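Side-chain contacts in uncharacterized protein (Acinetobacter baumannii, PDB 4PUX), which is of unknown function but folds as a small antiparallel beta-barrel of the DUF3237 family, related to the allene oxide cyclase barrels: residues Phe18-Asn23 with Gly55-Asn60; Leu91-Tyr96 with Val152-Tyr157. All coordinates share one frame; numbering follows the deposited sequence.

In the fold
The two contacts share one curled antiparallel sheet, and their centres lie 12 Å apart. Contact 1 lies about 12 Å from the centre of the chain; contact 2 crosses the interior about 2 Å from it. Strands 12-21 and 151-159 are neighbours and join the contacts directly: the V20 N to V152 O and F18 N to Y154 O distances are both 2.8 Å, probable hydrogen bonds. The function is unknown, and no active site can be assigned here. An ethanediol, probably from the crystallisation liquor, lies about 4 Å from the side chain of V20, and one lies about 3 Å from that of T93, consistent with a pocket inside the barrel.

Contact 1: Phe18-Asn23 with Gly55-Asn60; sequences FSVDLN and GRILNN
The F18 ring meets I57 along its rim: the CD1 methyl of I57 lies near the ring plane, 4.4 Å from F18 CD2, and does not sit over a face. Y154 stacks on the F18 ring, and F48 meets it with the two planes only slightly tilted. Away from the contact, the guanidinium of R56 has L58 CD2 3.6 Å above one face, offset toward the rim, and its NE forms a salt bridge with E82. Across the contact, I57 does nearly all the reaching. It leaves its backbone toward 18-23, and the extended chain, with CD1 anti to CA (chi2 163°), carries the terminal methyl to the far strand. There I57 CD1 is 3.9 Å from V20 CG2, and the two side chains cross at about a right angle. Chi1 of V20 (-171°) turns CG1 anti to the backbone N and leaves CG2, beside that N, to make the touch. I57 CD1 also lies 3.9 Å from S19 O. One methyl thus spans three consecutive residues, F18 to V20, by van der Waals contact, and no hydrogen bond links the segments. The touch is buried but small, with 122 Å² of surface covered over both sides. Strands 18-21 and 55-57 run roughly parallel, 32° apart, with axes 8.2 Å distant at closest approach. They are not paired with each other: strand 36-49 lies between them in the sheet and pairs antiparallel with both. I43 of that strand touches V20 and I57, while L81 and Y79 of strand 73-83 pack against I57 and V20 respectively.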
loop_
_atom_site.group_PDB
_atom_site.type_symbol
_atom_site.label_atom_id
_atom_site.label_comp_id
_atom_site.label_asym_id
_atom_site.label_seq_id
_atom_site.Cartn_x
_atom_site.Cartn_y
_atom_site.Cartn_z
ATOM N N PHE A 18 5.727 -0.748 -7.418
ATOM C CA PHE A 18 6.054 -1.672 -6.335
ATOM C C PHE A 18 5.354 -3.012 -6.523
ATOM O O PHE A 18 4.137 -3.060 -6.844
ATOM C CB PHE A 18 5.623 -1.101 -4.968
ATOM C CG PHE A 18 6.516 0.017 -4.435
ATOM C CD1 PHE A 18 6.514 1.293 -5.022
ATOM C CD2 PHE A 18 7.360 -0.205 -3.338
ATOM C CE1 PHE A 18 7.317 2.330 -4.525
ATOM C CE2 PHE A 18 8.180 0.844 -2.844
ATOM C CZ PHE A 18 8.171 2.097 -3.459
ATOM N N SER A 19 6.092 -4.058 -6.216
ATOM C CA SER A 19 5.586 -5.423 -6.206
ATOM C C SER A 19 5.982 -6.023 -4.843
ATOM O O SER A 19 7.149 -6.306 -4.621
ATOM C CB SER A 19 6.159 -6.194 -7.419
ATOM O OG SER A 19 5.856 -5.499 -8.637
ATOM N N VAL A 20 5.025 -6.146 -3.935
ATOM C CA VAL A 20 5.268 -6.599 -2.559
ATOM C C VAL A 20 4.918 -8.087 -2.445
ATOM O O VAL A 20 3.808 -8.527 -2.811
ATOM C CB VAL A 20 4.430 -5.789 -1.518
ATOM C CG1 VAL A 20 4.883 -6.159 -0.105
ATOM C CG2 VAL A 20 4.549 -4.237 -1.760
ATOM N N ASP A 21 5.870 -8.845 -1.922
ATOM C CA ASP A 21 5.687 -10.300 -1.705
ATOM C C ASP A 21 5.197 -10.521 -0.252
ATOM O O ASP A 21 5.768 -9.957 0.698
ATOM C CB ASP A 21 7.005 -11.038 -1.908
ATOM C CG ASP A 21 7.392 -11.174 -3.367
ATOM O OD1 ASP A 21 6.500 -11.131 -4.217
ATOM O OD2 ASP A 21 8.603 -11.329 -3.681
ATOM N N LEU A 22 4.172 -11.377 -0.109
ATOM C CA LEU A 22 3.561 -11.740 1.196
ATOM C C LEU A 22 3.678 -13.274 1.362
ATOM O O LEU A 22 2.674 -13.977 1.533
ATOM C CB LEU A 22 2.093 -11.302 1.218
ATOM C CG LEU A 22 1.844 -9.869 0.785
ATOM C CD1 LEU A 22 0.346 -9.615 0.729
ATOM C CD2 LEU A 22 2.547 -8.881 1.715
ATOM N N ASN A 23 4.921 -13.790 1.249
ATOM C CA ASN A 23 5.138 -15.233 1.102
ATOM C C ASN A 23 5.352 -15.964 2.465
ATOM O O ASN A 23 6.339 -16.680 2.693
ATOM C CB ASN A 23 6.320 -15.504 0.142
ATOM C CG ASN A 23 6.070 -15.076 -1.319
ATOM O OD1 ASN A 23 7.056 -14.865 -2.083
ATOM N ND2 ASN A 23 4.859 -14.928 -1.703
ATOM N N GLY A 55 15.041 -0.723 -6.692
ATOM C CA GLY A 55 15.618 -1.609 -5.686
ATOM C C GLY A 55 14.719 -2.754 -5.260
ATOM O O GLY A 55 13.848 -3.200 -6.026
ATOM N N ARG A 56 14.952 -3.242 -4.046
ATOM C CA ARG A 56 14.227 -4.391 -3.507
ATOM C C ARG A 56 13.682 -4.106 -2.100
ATOM O O ARG A 56 14.164 -3.206 -1.369
ATOM C CB ARG A 56 15.083 -5.665 -3.494
ATOM C CG ARG A 56 16.200 -5.696 -2.481
ATOM C CD ARG A 56 17.043 -6.970 -2.653
ATOM N NE ARG A 56 18.127 -6.997 -1.670
ATOM C CZ ARG A 56 18.512 -8.032 -0.949
ATOM N NH1 ARG A 56 18.004 -9.237 -1.170
ATOM N NH2 ARG A 56 19.509 -7.882 -0.063
ATOM N N ILE A 57 12.648 -4.856 -1.757
ATOM C CA ILE A 57 12.064 -4.846 -0.435
ATOM C C ILE A 57 12.734 -5.959 0.348
ATOM O O ILE A 57 12.826 -7.084 -0.116
ATOM C CB ILE A 57 10.513 -5.028 -0.508
ATOM C CG1 ILE A 57 9.886 -3.841 -1.246
ATOM C CG2 ILE A 57 9.870 -5.226 0.866
ATOM C CD1 ILE A 57 8.466 -4.091 -1.721
ATOM N N LEU A 58 13.114 -5.649 1.584
ATOM C CA LEU A 58 13.796 -6.625 2.452
ATOM C C LEU A 58 12.764 -7.514 3.192
ATOM O O LEU A 58 11.550 -7.240 3.165
ATOM C CB LEU A 58 14.770 -5.901 3.412
ATOM C CG LEU A 58 15.847 -5.078 2.715
ATOM C CD1 LEU A 58 16.773 -4.460 3.776
ATOM C CD2 LEU A 58 16.678 -5.921 1.728
ATOM N N ASN A 59 13.240 -8.562 3.876
ATOM C CA ASN A 59 12.383 -9.419 4.679
ATOM C C ASN A 59 12.254 -8.802 6.087
ATOM O O ASN A 59 13.037 -9.078 6.985
ATOM C CB ASN A 59 12.940 -10.852 4.714
ATOM C CG ASN A 59 11.996 -11.826 5.386
ATOM O OD1 ASN A 59 10.939 -11.451 5.885
ATOM N ND2 ASN A 59 12.358 -13.075 5.379
ATOM N N ASN A 60 11.228 -7.961 6.249
ATOM C CA ASN A 60 10.999 -7.178 7.460
ATOM C C ASN A 60 9.578 -6.603 7.431
ATOM O O ASN A 60 9.086 -6.111 6.368
ATOM C CB ASN A 60 11.976 -6.003 7.547
ATOM C CG ASN A 60 11.633 -5.033 8.688
ATOM O OD1 ASN A 60 11.830 -5.307 9.899
ATOM N ND2 ASN A 60 11.122 -3.924 8.320
#

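Contact 2: Leu91-Tyr96 with Val152-Tyr157; sequences LQTKGY and VIYDAY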
loop_
_atom_site.group_PDB
_atom_site.type_symbol
_atom_site.label_atom_id
_atom_site.label_comp_id
_atom_site.label_asym_id
_atom_site.label_seq_id
_atom_site.Cartn_x
_atom_site.Cartn_y
_atom_site.Cartn_z
ATOM N N LEU A 91 9.696 2.547 5.193
ATOM C CA LEU A 91 8.418 2.913 4.600
ATOM C C LEU A 91 7.262 2.529 5.549
ATOM O O LEU A 91 7.211 1.377 6.058
ATOM C CB LEU A 91 8.274 2.195 3.218
ATOM C CG LEU A 91 6.947 2.402 2.462
ATOM C CD1 LEU A 91 6.671 3.853 2.191
ATOM C CD2 LEU A 91 6.948 1.587 1.152
ATOM N N GLN A 92 6.294 3.441 5.661
ATOM C CA GLN A 92 4.994 3.230 6.325
ATOM C C GLN A 92 3.891 3.537 5.301
ATOM O O GLN A 92 3.912 4.600 4.678
ATOM C CB GLN A 92 4.824 4.143 7.540
ATOM C CG GLN A 92 5.828 3.884 8.659
ATOM C CD GLN A 92 5.919 5.027 9.647
ATOM O OE1 GLN A 92 6.776 5.956 9.504
ATOM N NE2 GLN A 92 4.977 5.072 10.544
ATOM N N THR A 93 2.929 2.618 5.139
ATOM C CA THR A 93 1.750 2.895 4.326
ATOM C C THR A 93 0.486 2.736 5.197
ATOM O O THR A 93 0.437 1.948 6.152
ATOM C CB THR A 93 1.649 2.014 3.057
ATOM O OG1 THR A 93 1.317 0.669 3.428
ATOM C CG2 THR A 93 2.971 2.001 2.267
ATOM N N LYS A 94 -0.525 3.497 4.834
ATOM C CA LYS A 94 -1.845 3.511 5.468
ATOM C C LYS A 94 -2.900 3.683 4.381
ATOM O O LYS A 94 -2.658 4.330 3.366
ATOM C CB LYS A 94 -1.948 4.636 6.500
ATOM C CG LYS A 94 -1.050 4.415 7.763
ATOM C CD LYS A 94 -1.094 5.552 8.690
ATOM C CE LYS A 94 -0.334 5.260 9.982
ATOM N NZ LYS A 94 1.159 5.184 9.774
ATOM N N GLY A 95 -4.074 3.118 4.595
ATOM C CA GLY A 95 -5.153 3.320 3.649
ATOM C C GLY A 95 -6.278 2.311 3.792
ATOM O O GLY A 95 -6.482 1.767 4.879
ATOM N N TYR A 96 -6.999 2.085 2.683
ATOM C CA TYR A 96 -8.256 1.329 2.704
ATOM C C TYR A 96 -8.355 0.399 1.518
ATOM O O TYR A 96 -7.928 0.764 0.386
ATOM C CB TYR A 96 -9.490 2.269 2.651
ATOM C CG TYR A 96 -9.567 3.297 3.756
ATOM C CD1 TYR A 96 -9.726 2.896 5.092
ATOM C CD2 TYR A 96 -9.474 4.666 3.479
ATOM C CE1 TYR A 96 -9.820 3.838 6.110
ATOM C CE2 TYR A 96 -9.535 5.623 4.489
ATOM C CZ TYR A 96 -9.732 5.211 5.801
ATOM O OH TYR A 96 -9.801 6.143 6.825
ATOM N N VAL A 152 0.916 -7.817 -3.329
ATOM C CA VAL A 152 0.255 -6.554 -3.660
ATOM C C VAL A 152 1.138 -5.792 -4.666
ATOM O O VAL A 152 2.358 -5.642 -4.467
ATOM C CB VAL A 152 0.038 -5.674 -2.405
ATOM C CG1 VAL A 152 -0.509 -4.279 -2.789
ATOM C CG2 VAL A 152 -0.913 -6.368 -1.448
ATOM N N ILE A 153 0.530 -5.365 -5.754
ATOM C CA ILE A 153 1.173 -4.537 -6.778
ATOM C C ILE A 153 0.586 -3.137 -6.672
ATOM O O ILE A 153 -0.653 -2.985 -6.603
ATOM C CB ILE A 153 0.831 -5.039 -8.222
ATOM C CG1 ILE A 153 1.072 -6.547 -8.363
ATOM C CG2 ILE A 153 1.611 -4.225 -9.286
ATOM C CD1 ILE A 153 2.472 -6.959 -8.178
ATOM N N TYR A 154 1.419 -2.107 -6.662
ATOM C CA TYR A 154 0.899 -0.735 -6.669
ATOM C C TYR A 154 1.788 0.255 -7.382
ATOM O O TYR A 154 3.016 0.073 -7.469
ATOM C CB TYR A 154 0.584 -0.264 -5.243
ATOM C CG TYR A 154 1.754 -0.049 -4.250
ATOM C CD1 TYR A 154 2.450 1.199 -4.191
ATOM C CD2 TYR A 154 2.072 -1.004 -3.312
ATOM C CE1 TYR A 154 3.416 1.465 -3.232
ATOM C CE2 TYR A 154 3.034 -0.770 -2.354
ATOM C CZ TYR A 154 3.702 0.472 -2.301
ATOM O OH TYR A 154 4.668 0.678 -1.326
ATOM N N ASP A 155 1.157 1.250 -7.967
ATOM C CA ASP A 155 1.836 2.386 -8.581
ATOM C C ASP A 155 1.924 3.530 -7.548
ATOM O O ASP A 155 0.890 3.978 -7.022
ATOM C CB ASP A 155 1.055 2.885 -9.806
ATOM C CG ASP A 155 1.011 1.888 -10.946
ATOM O OD1 ASP A 155 1.940 1.067 -11.097
ATOM O OD2 ASP A 155 0.037 1.937 -11.711
ATOM N N ALA A 156 3.135 3.919 -7.206
ATOM C CA ALA A 156 3.410 5.028 -6.293
ATOM C C ALA A 156 3.632 6.341 -7.037
ATOM O O ALA A 156 4.287 6.354 -8.097
ATOM C CB ALA A 156 4.614 4.722 -5.443
ATOM N N TYR A 157 3.117 7.421 -6.456
ATOM C CA TYR A 157 3.237 8.799 -6.971
ATOM C C TYR A 157 3.592 9.755 -5.834
ATOM O O TYR A 157 3.097 9.587 -4.709
ATOM C CB TYR A 157 1.914 9.280 -7.582
ATOM C CG TYR A 157 1.338 8.373 -8.660
ATOM C CD1 TYR A 157 0.605 7.224 -8.332
ATOM C CD2 TYR A 157 1.496 8.685 -10.029
ATOM C CE1 TYR A 157 0.091 6.413 -9.306
ATOM C CE2 TYR A 157 0.967 7.864 -11.007
ATOM C CZ TYR A 157 0.259 6.746 -10.648
ATOM O OH TYR A 157 -0.286 5.945 -11.626
#
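Y154 meets L91 and T93 through its phenolic oxygen alone. Y154 OH lies 3.5 Å from L91 CD2 and 4.2 Å from T93 CG2, and these two methyls are themselves 4.2 Å apart, so the oxygen rests against a small apolar patch on strand 88-99. The tyrosine and its two partners come from opposite directions, and the side chains start toward each other across the interior. L91 has CG anti to the backbone N (chi1 177°), and its CD2 branch makes the contact while CD1 stays farther from the hydroxyl. In T93 the methyl faces the phenol and is the branch that touches it, whereas T93 OG1 is turned aside, 5.8 Å from Y154 OH. No hydrogen bond passes between the segments, and only 69 Å² is buried. Such a meeting is what a closed beta-barrel allows: strands 88-99 and 151-159 are not neighbours in the sheet, the nearest CA atoms, of T93 and A156, are 11.0 Å apart, and a long side chain has to bridge the lumen. Neither polar end depends on this contact: Y154 OH is hydrogen-bonded to the hydroxyl of Y79, and T93 OG1 to that of T77, both on strand 73-83. The Y79 bond gives the buried phenol a polar partner and helps to fix the end of its ring. Farther out, backbone hydrogen bonds of L91 with Y79 and of T93 with T77 hold the receiving strand against 73-83, while M124 of strand 118-127 and A145 of strand 141-147 touch the tyrosine side chain.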